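Local coordinates for cell wall binding protein cwp8 (Peptoclostridium difficile, PDB 5J6Q) that probably attaches to the bacterial cell wall through three CWB2 modules and displays its remaining domains at the surface as part of the S-layer, at residues S12-L23 against L50-I60; K117-V128 against K131-L142. All coordinates share one frame; numbering follows the deposited sequence.

Contact 1 packs two helices, 13-24 and 53-61, over a mixed sheet near the N-terminus. Contact 2 is backbone pairing within the three-stranded antiparallel sheet of strands 118-124, 127-132 and 140-143. Their centres lie 54 Å apart and their nearest atoms about 37 Å apart, so they do not touch. Both segments of contact 1 precede those of contact 2 in the chain. Contact 2 sits farther out, with its centre 73 Å from the centre of the chain against 35 Å for contact 1. The parallel sheets of the CWB2 modules are built from other strands, from 286-289 onward.

Contact 1 of 2, residues S12-L23 against L50-I60; sequences SAKLIEEVRKAL and LTNATQLQNKI
Ile16 and Ile60 meet tip to tip, CD1 to CD1 at 3.8 Å, and open a run of apolar contacts between the two helices. In Ile16, CG1 stands anti to the carbonyl carbon (chi1 -65°), which carries CD1 to the end of Ile60. Val19 crosses Leu56 at about a right angle. Its CG2 lies 3.6 Å from Leu56 CD2, while its other branch, CG1, meets Leu50 CD2 at 3.8 Å. Ala53 is the close point of the backbones, with its CA 5.2 Å from that of Arg20. Leu23 comes in beside it, CD1 lying against Ala53 N.

The segments run nearly antiparallel, at 155°, with axes 9.5 Å apart at their closest. Both helices cover the mixed sheet that includes strands 41-45, 68-75 and 178-183. Leu15 and Leu56 both rest on Val71, and Ile60 reaches Val182. This is a two-layer alpha-beta sandwich, with the two helices packed on one face of the sheet.

Arg20 and Gln57 bring polar ends to the margin of the interface, and no hydrogen bond crosses between the segments. The Arg20 guanidinium lays one face over Ala53 CB, which sits 3.5 Å above its plane and displaced from the centre of the group. Glu17 OE2 lies in that plane, at the edge, and takes a weak bond from Arg20 NE within a salt bridge. This pairing probably restrains the rotation of the guanidinium. Gln57 crosses Ile16 at about a right angle and puts OE1 3.3 Å from Ile16 CD1. Ser12 is buried. Its OG touches Ile60 CG2, but its hydrogen bond is to Ala9 O.

Asn52 N-caps helix 53-61. Its OD1 accepts from Gln55 N at 3.1 Å, the donor standing almost in line with the carbonyl.

Contact 2 of 2, residues K117-V128 against K131-L142; sequences KLTATIKSTNTV and KRAKDSANVITL
Thr119 and Lys131 face each other as an antiparallel hydrogen-bonded pair. Thr119 N gives to Lys131 O at 2.9 Å, and Lys131 N returns a bond to Thr119 O at 3.1 Å. Thr119 OG1, set between its own backbone N and carbonyl carbon (chi1 42°), adds a weak bond to Lys131 O. That carbonyl therefore takes two donors from one residue. The same rotation turns the methyl CG2 of Thr119 onto Ala133 CB, 3.7 Å away. The next bond is a nearly straight one from Ala133 N to Lys117 O, at 3.3 Å. Arg132 CG also packs against Lys117 O. Between these bonds, Leu118 and Arg132 form a non-hydrogen-bonded pair whose side chains diverge.

The sheet is an antiparallel meander of two successive hairpins, with strand 127-132 in the middle between 118-124 and 140-143. In the second hairpin Val128 and Leu142 pair in the hydrogen-bonded manner, with Val128 N to Leu142 O at 3.1 Å and Leu142 N to Val128 O at 3.0 Å. A CA-H...O contact flanks each bond: Thr127 CA points to Leu142 O, and Thr141 CA to Val128 O.

Farther out, Lys131 bends at its last torsion (chi4 61°) and makes a weak bond from NZ to Ser136 OG. Ser136 OG in turn bonds weakly to Arg132 O, linking the end of strand 127-132 to the loop that follows. Helix 96-111 packs on the sheet: Val128 touches Ile99 and Val100, and Leu118 meets Tyr106. Asn107 OD1 accepts from Leu118 N at the start of strand 118-124.

Contact 1 of 2, residues S12-L23 against L50-I60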
loop_
_atom_site.group_PDB
_atom_site.type_symbol
_atom_site.label_atom_id
_atom_site.label_comp_id
_atom_site.label_asym_id
_atom_site.label_seq_id
_atom_site.Cartn_x
_atom_site.Cartn_y
_atom_site.Cartn_z
ATOM N N SER A 12 -20.020 -14.678 7.944
ATOM C CA SER A 12 -20.494 -15.839 7.142
ATOM C C SER A 12 -21.999 -16.118 7.302
ATOM O O SER A 12 -22.454 -17.115 6.759
ATOM C CB SER A 12 -19.709 -17.101 7.505
ATOM O OG SER A 12 -19.657 -17.319 8.912
ATOM N N ALA A 13 -22.788 -15.250 8.052
ATOM C CA ALA A 13 -24.269 -15.435 8.244
ATOM C C ALA A 13 -25.002 -15.749 6.937
ATOM O O ALA A 13 -25.751 -16.727 6.822
ATOM C CB ALA A 13 -24.862 -14.170 8.835
ATOM N N LYS A 14 -24.770 -14.907 5.966
ATOM C CA LYS A 14 -25.319 -14.958 4.630
ATOM C C LYS A 14 -24.975 -16.288 3.955
ATOM O O LYS A 14 -25.825 -16.837 3.248
ATOM C CB LYS A 14 -24.735 -13.768 3.840
ATOM C CG LYS A 14 -25.240 -13.650 2.408
ATOM C CD LYS A 14 -24.899 -12.283 1.821
ATOM N N LEU A 15 -23.749 -16.854 4.188
ATOM C CA LEU A 15 -23.453 -18.100 3.481
ATOM C C LEU A 15 -24.263 -19.203 4.134
ATOM O O LEU A 15 -24.892 -19.983 3.449
ATOM C CB LEU A 15 -21.933 -18.399 3.540
ATOM C CG LEU A 15 -21.586 -19.775 2.956
ATOM C CD1 LEU A 15 -21.602 -19.691 1.447
ATOM C CD2 LEU A 15 -20.217 -20.216 3.479
ATOM N N ILE A 16 -24.242 -19.269 5.442
ATOM C CA ILE A 16 -24.991 -20.268 6.166
ATOM C C ILE A 16 -26.554 -20.358 5.794
ATOM O O ILE A 16 -27.097 -21.461 5.720
ATOM C CB ILE A 16 -24.778 -19.871 7.584
ATOM C CG1 ILE A 16 -23.279 -20.040 7.926
ATOM C CG2 ILE A 16 -25.727 -20.665 8.503
ATOM C CD1 ILE A 16 -22.878 -19.495 9.324
ATOM N N GLU A 17 -27.249 -19.211 5.561
ATOM C CA GLU A 17 -28.690 -19.260 5.204
ATOM C C GLU A 17 -28.795 -19.553 3.733
ATOM O O GLU A 17 -29.793 -20.057 3.235
ATOM C CB GLU A 17 -29.376 -17.931 5.538
ATOM C CG GLU A 17 -30.438 -18.095 6.616
ATOM C CD GLU A 17 -31.686 -18.802 6.106
ATOM O OE1 GLU A 17 -32.354 -18.243 5.195
ATOM O OE2 GLU A 17 -32.001 -19.920 6.618
ATOM N N GLU A 18 -27.744 -19.226 3.029
ATOM C CA GLU A 18 -27.657 -19.529 1.620
ATOM C C GLU A 18 -27.644 -21.082 1.559
ATOM O O GLU A 18 -28.360 -21.723 0.775
ATOM C CB GLU A 18 -26.358 -18.904 1.066
ATOM C CG GLU A 18 -26.529 -17.453 0.611
ATOM C CD GLU A 18 -25.278 -16.859 -0.036
ATOM O OE1 GLU A 18 -24.261 -17.566 -0.193
ATOM O OE2 GLU A 18 -25.323 -15.662 -0.386
ATOM N N VAL A 19 -26.847 -21.696 2.459
ATOM C CA VAL A 19 -26.756 -23.152 2.451
ATOM C C VAL A 19 -28.067 -23.769 3.036
ATOM O O VAL A 19 -28.546 -24.758 2.517
ATOM C CB VAL A 19 -25.497 -23.524 3.286
ATOM C CG1 VAL A 19 -25.479 -25.007 3.489
ATOM C CG2 VAL A 19 -24.208 -23.054 2.580
ATOM N N ARG A 20 -28.593 -23.191 4.137
ATOM C CA ARG A 20 -29.836 -23.690 4.750
ATOM C C ARG A 20 -30.930 -23.797 3.660
ATOM O O ARG A 20 -31.547 -24.836 3.476
ATOM C CB ARG A 20 -30.279 -22.761 5.947
ATOM C CG ARG A 20 -31.391 -23.415 6.726
ATOM C CD ARG A 20 -31.783 -22.768 8.043
ATOM N NE ARG A 20 -30.754 -21.920 8.647
ATOM C CZ ARG A 20 -29.997 -22.297 9.672
ATOM N NH1 ARG A 20 -30.135 -23.505 10.204
ATOM N NH2 ARG A 20 -29.094 -21.471 10.169
ATOM N N LYS A 21 -31.113 -22.758 2.895
ATOM C CA LYS A 21 -32.125 -22.780 1.844
ATOM C C LYS A 21 -31.823 -23.783 0.772
ATOM O O LYS A 21 -32.728 -24.522 0.355
ATOM C CB LYS A 21 -32.240 -21.379 1.220
ATOM C CG LYS A 21 -33.049 -20.422 2.089
ATOM C CD LYS A 21 -33.283 -19.084 1.365
ATOM C CE LYS A 21 -33.641 -17.974 2.338
ATOM N NZ LYS A 21 -33.502 -16.619 1.731
ATOM N N ALA A 22 -30.537 -23.856 0.315
ATOM C CA ALA A 22 -30.179 -24.774 -0.780
ATOM C C ALA A 22 -30.393 -26.239 -0.317
ATOM O O ALA A 22 -30.782 -27.120 -1.121
ATOM C CB ALA A 22 -28.702 -24.545 -1.205
ATOM N N LEU A 23 -30.095 -26.512 0.966
ATOM C CA LEU A 23 -30.333 -27.877 1.493
ATOM C C LEU A 23 -31.836 -28.241 1.397
ATOM O O LEU A 23 -32.165 -29.413 1.409
ATOM C CB LEU A 23 -29.920 -27.967 2.989
ATOM C CG LEU A 23 -28.434 -27.862 3.223
ATOM C CD1 LEU A 23 -28.085 -27.836 4.717
ATOM C CD2 LEU A 23 -27.779 -29.073 2.562
ATOM N N LEU A 50 -22.482 -32.434 4.290
ATOM C CA LEU A 50 -23.051 -31.558 5.328
ATOM C C LEU A 50 -24.371 -32.153 5.911
ATOM O O LEU A 50 -25.341 -32.279 5.195
ATOM C CB LEU A 50 -23.320 -30.167 4.761
ATOM C CG LEU A 50 -23.607 -29.091 5.842
ATOM C CD1 LEU A 50 -22.589 -29.084 7.019
ATOM C CD2 LEU A 50 -23.446 -27.752 5.098
ATOM N N THR A 51 -24.384 -32.504 7.188
ATOM C CA THR A 51 -25.580 -33.085 7.797
ATOM C C THR A 51 -26.704 -31.933 7.781
ATOM O O THR A 51 -27.788 -32.247 7.350
ATOM C CB THR A 51 -25.354 -33.506 9.235
ATOM O OG1 THR A 51 -24.238 -34.411 9.287
ATOM C CG2 THR A 51 -26.680 -34.189 9.812
ATOM N N ASN A 52 -26.418 -30.660 8.169
ATOM C CA ASN A 52 -27.542 -29.596 8.078
ATOM C C ASN A 52 -26.874 -28.255 8.271
ATOM O O ASN A 52 -25.659 -28.282 8.505
ATOM C CB ASN A 52 -28.655 -29.924 9.156
ATOM C CG ASN A 52 -28.121 -30.028 10.605
ATOM O OD1 ASN A 52 -27.286 -29.258 11.023
ATOM N ND2 ASN A 52 -28.563 -30.928 11.462
ATOM N N ALA A 53 -27.582 -27.051 8.253
ATOM C CA ALA A 53 -26.808 -25.842 8.361
ATOM C C ALA A 53 -26.228 -25.672 9.666
ATOM O O ALA A 53 -25.186 -25.023 9.786
ATOM C CB ALA A 53 -27.642 -24.620 8.042
ATOM N N THR A 54 -26.843 -26.224 10.694
ATOM C CA THR A 54 -26.215 -25.983 11.978
ATOM C C THR A 54 -24.763 -26.686 12.046
ATOM O O THR A 54 -23.896 -26.185 12.739
ATOM C CB THR A 54 -27.142 -26.568 13.140
ATOM O OG1 THR A 54 -28.408 -25.879 13.055
ATOM C CG2 THR A 54 -26.576 -26.364 14.592
ATOM N N GLN A 55 -24.535 -27.828 11.406
ATOM C CA GLN A 55 -23.166 -28.405 11.530
ATOM C C GLN A 55 -22.232 -27.414 10.747
ATOM O O GLN A 55 -21.094 -27.292 11.096
ATOM C CB GLN A 55 -23.160 -29.792 10.864
ATOM C CG GLN A 55 -21.694 -30.447 10.810
ATOM C CD GLN A 55 -21.824 -31.748 10.099
ATOM O OE1 GLN A 55 -22.105 -31.849 8.840
ATOM N NE2 GLN A 55 -21.926 -32.753 10.861
ATOM N N LEU A 56 -22.767 -26.628 9.728
ATOM C CA LEU A 56 -21.886 -25.737 8.951
ATOM C C LEU A 56 -21.415 -24.689 9.930
ATOM O O LEU A 56 -20.193 -24.474 10.196
ATOM C CB LEU A 56 -22.623 -25.105 7.701
ATOM C CG LEU A 56 -21.777 -23.985 6.956
ATOM C CD1 LEU A 56 -20.352 -24.505 6.616
ATOM C CD2 LEU A 56 -22.359 -23.596 5.629
ATOM N N GLN A 57 -22.462 -24.025 10.523
ATOM C CA GLN A 57 -22.282 -23.044 11.584
ATOM C C GLN A 57 -21.280 -23.505 12.671
ATOM O O GLN A 57 -20.384 -22.722 13.054
ATOM C CB GLN A 57 -23.615 -22.807 12.312
ATOM C CG GLN A 57 -23.533 -21.694 13.335
ATOM C CD GLN A 57 -24.424 -20.549 12.884
ATOM O OE1 GLN A 57 -23.940 -19.504 12.442
ATOM N NE2 GLN A 57 -25.765 -20.718 12.988
ATOM N N ASN A 58 -21.454 -24.740 13.218
ATOM C CA ASN A 58 -20.534 -25.167 14.267
ATOM C C ASN A 58 -19.095 -25.316 13.713
ATOM O O ASN A 58 -18.157 -25.154 14.496
ATOM C CB ASN A 58 -20.928 -26.553 14.887
ATOM C CG ASN A 58 -22.254 -26.535 15.694
ATOM O OD1 ASN A 58 -22.923 -27.580 15.800
ATOM N ND2 ASN A 58 -22.641 -25.456 16.309
ATOM N N LYS A 59 -18.918 -25.752 12.457
ATOM C CA LYS A 59 -17.566 -25.954 11.937
ATOM C C LYS A 59 -16.935 -24.611 11.748
ATOM O O LYS A 59 -15.778 -24.419 12.139
ATOM C CB LYS A 59 -17.606 -26.806 10.627
ATOM C CG LYS A 59 -17.862 -28.342 10.996
ATOM C CD LYS A 59 -17.710 -29.303 9.762
ATOM C CE LYS A 59 -18.045 -30.732 10.211
ATOM N NZ LYS A 59 -17.989 -31.655 9.055
ATOM N N ILE A 60 -17.693 -23.659 11.197
ATOM C CA ILE A 60 -17.189 -22.313 11.035
ATOM C C ILE A 60 -16.786 -21.711 12.389
ATOM O O ILE A 60 -15.739 -21.034 12.464
ATOM C CB ILE A 60 -18.272 -21.427 10.342
ATOM C CG1 ILE A 60 -18.367 -21.722 8.819
ATOM C CG2 ILE A 60 -17.921 -19.948 10.570
ATOM C CD1 ILE A 60 -19.635 -21.014 8.191
#

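Contact 2 of 2, residues K117-V128 against K131-L142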
loop_
_atom_site.group_PDB
_atom_site.type_symbol
_atom_site.label_atom_id
_atom_site.label_comp_id
_atom_site.label_asym_id
_atom_site.label_seq_id
_atom_site.Cartn_x
_atom_site.Cartn_y
_atom_site.Cartn_z
ATOM N N LYS A 117 -32.305 -58.576 -32.791
ATOM C CA LYS A 117 -31.682 -57.598 -33.675
ATOM C C LYS A 117 -32.708 -56.812 -34.479
ATOM O O LYS A 117 -33.630 -57.387 -35.059
ATOM C CB LYS A 117 -30.711 -58.307 -34.631
ATOM C CG LYS A 117 -29.719 -57.353 -35.278
ATOM C CD LYS A 117 -29.056 -57.996 -36.482
ATOM C CE LYS A 117 -28.606 -56.957 -37.478
ATOM N NZ LYS A 117 -27.852 -57.574 -38.597
ATOM N N LEU A 118 -32.541 -55.490 -34.507
ATOM C CA LEU A 118 -33.432 -54.595 -35.229
ATOM C C LEU A 118 -32.752 -54.021 -36.460
ATOM O O LEU A 118 -31.543 -54.172 -36.632
ATOM C CB LEU A 118 -33.864 -53.445 -34.314
ATOM C CG LEU A 118 -34.549 -53.885 -33.034
ATOM C CD1 LEU A 118 -34.669 -52.705 -32.101
ATOM C CD2 LEU A 118 -35.921 -54.438 -33.350
ATOM N N THR A 119 -33.527 -53.353 -37.312
ATOM C CA THR A 119 -33.002 -52.750 -38.535
ATOM C C THR A 119 -33.699 -51.432 -38.827
ATOM O O THR A 119 -34.924 -51.332 -38.715
ATOM C CB THR A 119 -33.192 -53.686 -39.739
ATOM O OG1 THR A 119 -34.491 -54.278 -39.662
ATOM C CG2 THR A 119 -32.140 -54.776 -39.787
ATOM N N ALA A 120 -32.921 -50.425 -39.207
ATOM C CA ALA A 120 -33.459 -49.106 -39.524
ATOM C C ALA A 120 -33.029 -48.644 -40.920
ATOM O O ALA A 120 -31.899 -48.903 -41.352
ATOM C CB ALA A 120 -32.999 -48.096 -38.485
ATOM N N THR A 121 -33.942 -47.967 -41.618
ATOM C CA THR A 121 -33.706 -47.443 -42.959
ATOM C C THR A 121 -34.102 -45.979 -43.046
ATOM O O THR A 121 -35.253 -45.661 -42.720
ATOM C CB THR A 121 -34.576 -48.188 -43.985
ATOM O OG1 THR A 121 -34.429 -49.590 -43.783
ATOM C CG2 THR A 121 -34.211 -47.811 -45.440
ATOM N N ILE A 122 -33.182 -45.092 -43.467
ATOM C CA ILE A 122 -33.558 -43.696 -43.637
ATOM C C ILE A 122 -34.537 -43.666 -44.826
ATOM O O ILE A 122 -34.246 -44.265 -45.847
ATOM C CB ILE A 122 -32.292 -42.859 -43.879
ATOM C CG1 ILE A 122 -31.311 -43.126 -42.719
ATOM C CG2 ILE A 122 -32.642 -41.351 -44.017
ATOM C CD1 ILE A 122 -30.164 -42.133 -42.632
ATOM N N LYS A 123 -35.657 -42.973 -44.681
ATOM C CA LYS A 123 -36.701 -42.921 -45.670
ATOM C C LYS A 123 -36.853 -41.536 -46.274
ATOM O O LYS A 123 -37.480 -41.383 -47.295
ATOM C CB LYS A 123 -38.001 -43.380 -45.002
ATOM C CG LYS A 123 -38.552 -44.653 -45.621
ATOM C CD LYS A 123 -38.060 -45.911 -44.916
ATOM C CE LYS A 123 -38.951 -47.093 -45.232
ATOM N NZ LYS A 123 -38.523 -47.811 -46.464
ATOM N N SER A 124 -36.271 -40.547 -45.639
ATOM C CA SER A 124 -36.278 -39.137 -46.062
ATOM C C SER A 124 -35.312 -38.379 -45.136
ATOM O O SER A 124 -34.768 -39.003 -44.222
ATOM C CB SER A 124 -37.686 -38.533 -45.979
ATOM O OG SER A 124 -38.172 -38.415 -44.641
ATOM N N THR A 125 -35.104 -37.088 -45.344
ATOM C CA THR A 125 -34.223 -36.301 -44.517
ATOM C C THR A 125 -34.659 -36.234 -43.032
ATOM O O THR A 125 -33.807 -35.904 -42.225
ATOM C CB THR A 125 -34.142 -34.867 -45.033
ATOM O OG1 THR A 125 -35.477 -34.368 -45.133
ATOM C CG2 THR A 125 -33.426 -34.779 -46.390
ATOM N N ASN A 126 -35.933 -36.526 -42.665
ATOM C CA ASN A 126 -36.247 -36.433 -41.250
ATOM C C ASN A 126 -37.134 -37.555 -40.732
ATOM O O ASN A 126 -37.867 -37.341 -39.755
ATOM C CB ASN A 126 -36.858 -35.069 -40.942
ATOM C CG ASN A 126 -38.091 -34.736 -41.726
ATOM O OD1 ASN A 126 -38.605 -35.547 -42.492
ATOM N ND2 ASN A 126 -38.640 -33.543 -41.572
ATOM N N THR A 127 -37.060 -38.749 -41.380
ATOM C CA THR A 127 -37.809 -39.942 -40.963
ATOM C C THR A 127 -36.955 -41.168 -41.176
ATOM O O THR A 127 -36.260 -41.263 -42.183
ATOM C CB THR A 127 -39.114 -40.145 -41.749
ATOM O OG1 THR A 127 -38.818 -40.204 -43.157
ATOM C CG2 THR A 127 -40.111 -39.028 -41.494
ATOM N N VAL A 128 -37.005 -42.100 -40.234
ATOM C CA VAL A 128 -36.294 -43.374 -40.253
ATOM C C VAL A 128 -37.289 -44.461 -39.803
ATOM O O VAL A 128 -38.018 -44.279 -38.818
ATOM C CB VAL A 128 -35.067 -43.361 -39.309
ATOM C CG1 VAL A 128 -34.326 -44.700 -39.378
ATOM C CG2 VAL A 128 -34.132 -42.218 -39.666
ATOM N N LYS A 131 -37.773 -51.597 -37.548
ATOM C CA LYS A 131 -38.480 -52.870 -37.489
ATOM C C LYS A 131 -37.483 -53.963 -37.133
ATOM O O LYS A 131 -36.328 -53.647 -36.849
ATOM C CB LYS A 131 -39.124 -53.172 -38.854
ATOM C CG LYS A 131 -38.094 -53.392 -39.959
ATOM C CD LYS A 131 -38.741 -53.350 -41.337
ATOM C CE LYS A 131 -37.708 -53.268 -42.435
ATOM N NZ LYS A 131 -36.809 -54.448 -42.426
ATOM N N ARG A 132 -37.899 -55.236 -37.143
ATOM C CA ARG A 132 -36.950 -56.298 -36.825
ATOM C C ARG A 132 -36.306 -56.867 -38.092
ATOM O O ARG A 132 -36.878 -56.763 -39.175
ATOM C CB ARG A 132 -37.651 -57.410 -36.046
ATOM C CG ARG A 132 -36.678 -58.440 -35.497
ATOM C CD ARG A 132 -37.179 -59.025 -34.192
ATOM N NE ARG A 132 -38.618 -59.275 -34.241
ATOM C CZ ARG A 132 -39.231 -60.162 -33.472
ATOM N NH1 ARG A 132 -38.541 -60.880 -32.597
ATOM N NH2 ARG A 132 -40.540 -60.343 -33.572
ATOM N N ALA A 133 -35.122 -57.470 -37.954
ATOM C CA ALA A 133 -34.394 -58.045 -39.081
ATOM C C ALA A 133 -34.979 -59.373 -39.567
ATOM O O ALA A 133 -34.880 -59.673 -40.754
ATOM C CB ALA A 133 -32.941 -58.256 -38.685
ATOM N N LYS A 134 -35.582 -60.166 -38.670
ATOM C CA LYS A 134 -36.119 -61.462 -39.075
ATOM C C LYS A 134 -37.547 -61.356 -39.592
ATOM O O LYS A 134 -37.795 -61.599 -40.770
ATOM C CB LYS A 134 -36.063 -62.444 -37.892
ATOM N N ASP A 135 -38.484 -60.993 -38.716
ATOM C CA ASP A 135 -39.890 -60.883 -39.084
ATOM C C ASP A 135 -40.201 -59.597 -39.836
ATOM O O ASP A 135 -41.248 -59.513 -40.473
ATOM C CB ASP A 135 -40.764 -60.944 -37.821
ATOM N N SER A 136 -39.303 -58.600 -39.770
ATOM C CA SER A 136 -39.508 -57.303 -40.420
ATOM C C SER A 136 -40.855 -56.708 -40.002
ATOM O O SER A 136 -41.485 -55.976 -40.765
ATOM C CB SER A 136 -39.442 -57.454 -41.936
ATOM O OG SER A 136 -38.091 -57.508 -42.369
ATOM N N ALA A 137 -41.287 -57.031 -38.778
ATOM C CA ALA A 137 -42.557 -56.557 -38.239
ATOM C C ALA A 137 -42.336 -55.547 -37.121
ATOM O O ALA A 137 -41.192 -55.256 -36.773
ATOM C CB ALA A 137 -43.358 -57.736 -37.710
ATOM N N ASN A 138 -43.435 -55.017 -36.556
ATOM C CA ASN A 138 -43.394 -54.035 -35.475
ATOM C C ASN A 138 -42.608 -52.845 -35.985
ATOM O O ASN A 138 -41.527 -52.522 -35.498
ATOM C CB ASN A 138 -42.770 -54.660 -34.226
ATOM C CG ASN A 138 -43.403 -55.993 -33.894
ATOM O OD1 ASN A 138 -42.701 -56.933 -33.510
ATOM N ND2 ASN A 138 -44.727 -56.163 -34.030
ATOM N N VAL A 139 -43.186 -52.199 -36.994
ATOM C CA VAL A 139 -42.588 -51.073 -37.697
ATOM C C VAL A 139 -43.028 -49.723 -37.169
ATOM O O VAL A 139 -44.222 -49.471 -37.016
ATOM C CB VAL A 139 -42.957 -51.191 -39.194
ATOM C CG1 VAL A 139 -42.252 -50.108 -39.997
ATOM C CG2 VAL A 139 -42.594 -52.569 -39.730
ATOM N N ILE A 140 -42.057 -48.850 -36.901
ATOM C CA ILE A 140 -42.341 -47.509 -36.434
ATOM C C ILE A 140 -41.558 -46.512 -37.278
ATOM O O ILE A 140 -40.493 -46.832 -37.805
ATOM C CB ILE A 140 -41.970 -47.349 -34.935
ATOM C CG1 ILE A 140 -40.454 -47.533 -34.733
ATOM C CG2 ILE A 140 -42.743 -48.354 -34.088
ATOM C CD1 ILE A 140 -39.992 -47.145 -33.333
ATOM N N THR A 141 -42.098 -45.319 -37.437
ATOM C CA THR A 141 -41.388 -44.278 -38.135
ATOM C C THR A 141 -41.076 -43.145 -37.142
ATOM O O THR A 141 -41.975 -42.469 -36.640
ATOM C CB THR A 141 -42.197 -43.789 -39.347
ATOM O OG1 THR A 141 -41.487 -42.700 -39.935
ATOM C CG2 THR A 141 -43.606 -43.347 -38.974
ATOM N N LEU A 142 -39.802 -42.971 -36.842
ATOM C CA LEU A 142 -39.364 -41.898 -35.983
ATOM C C LEU A 142 -39.047 -40.644 -36.801
ATOM O O LEU A 142 -38.484 -40.741 -37.892
ATOM C CB LEU A 142 -38.113 -42.368 -35.211
ATOM C CG LEU A 142 -38.383 -43.573 -34.313
ATOM C CD1 LEU A 142 -37.165 -43.903 -33.475
ATOM C CD2 LEU A 142 -39.576 -43.246 -33.434
#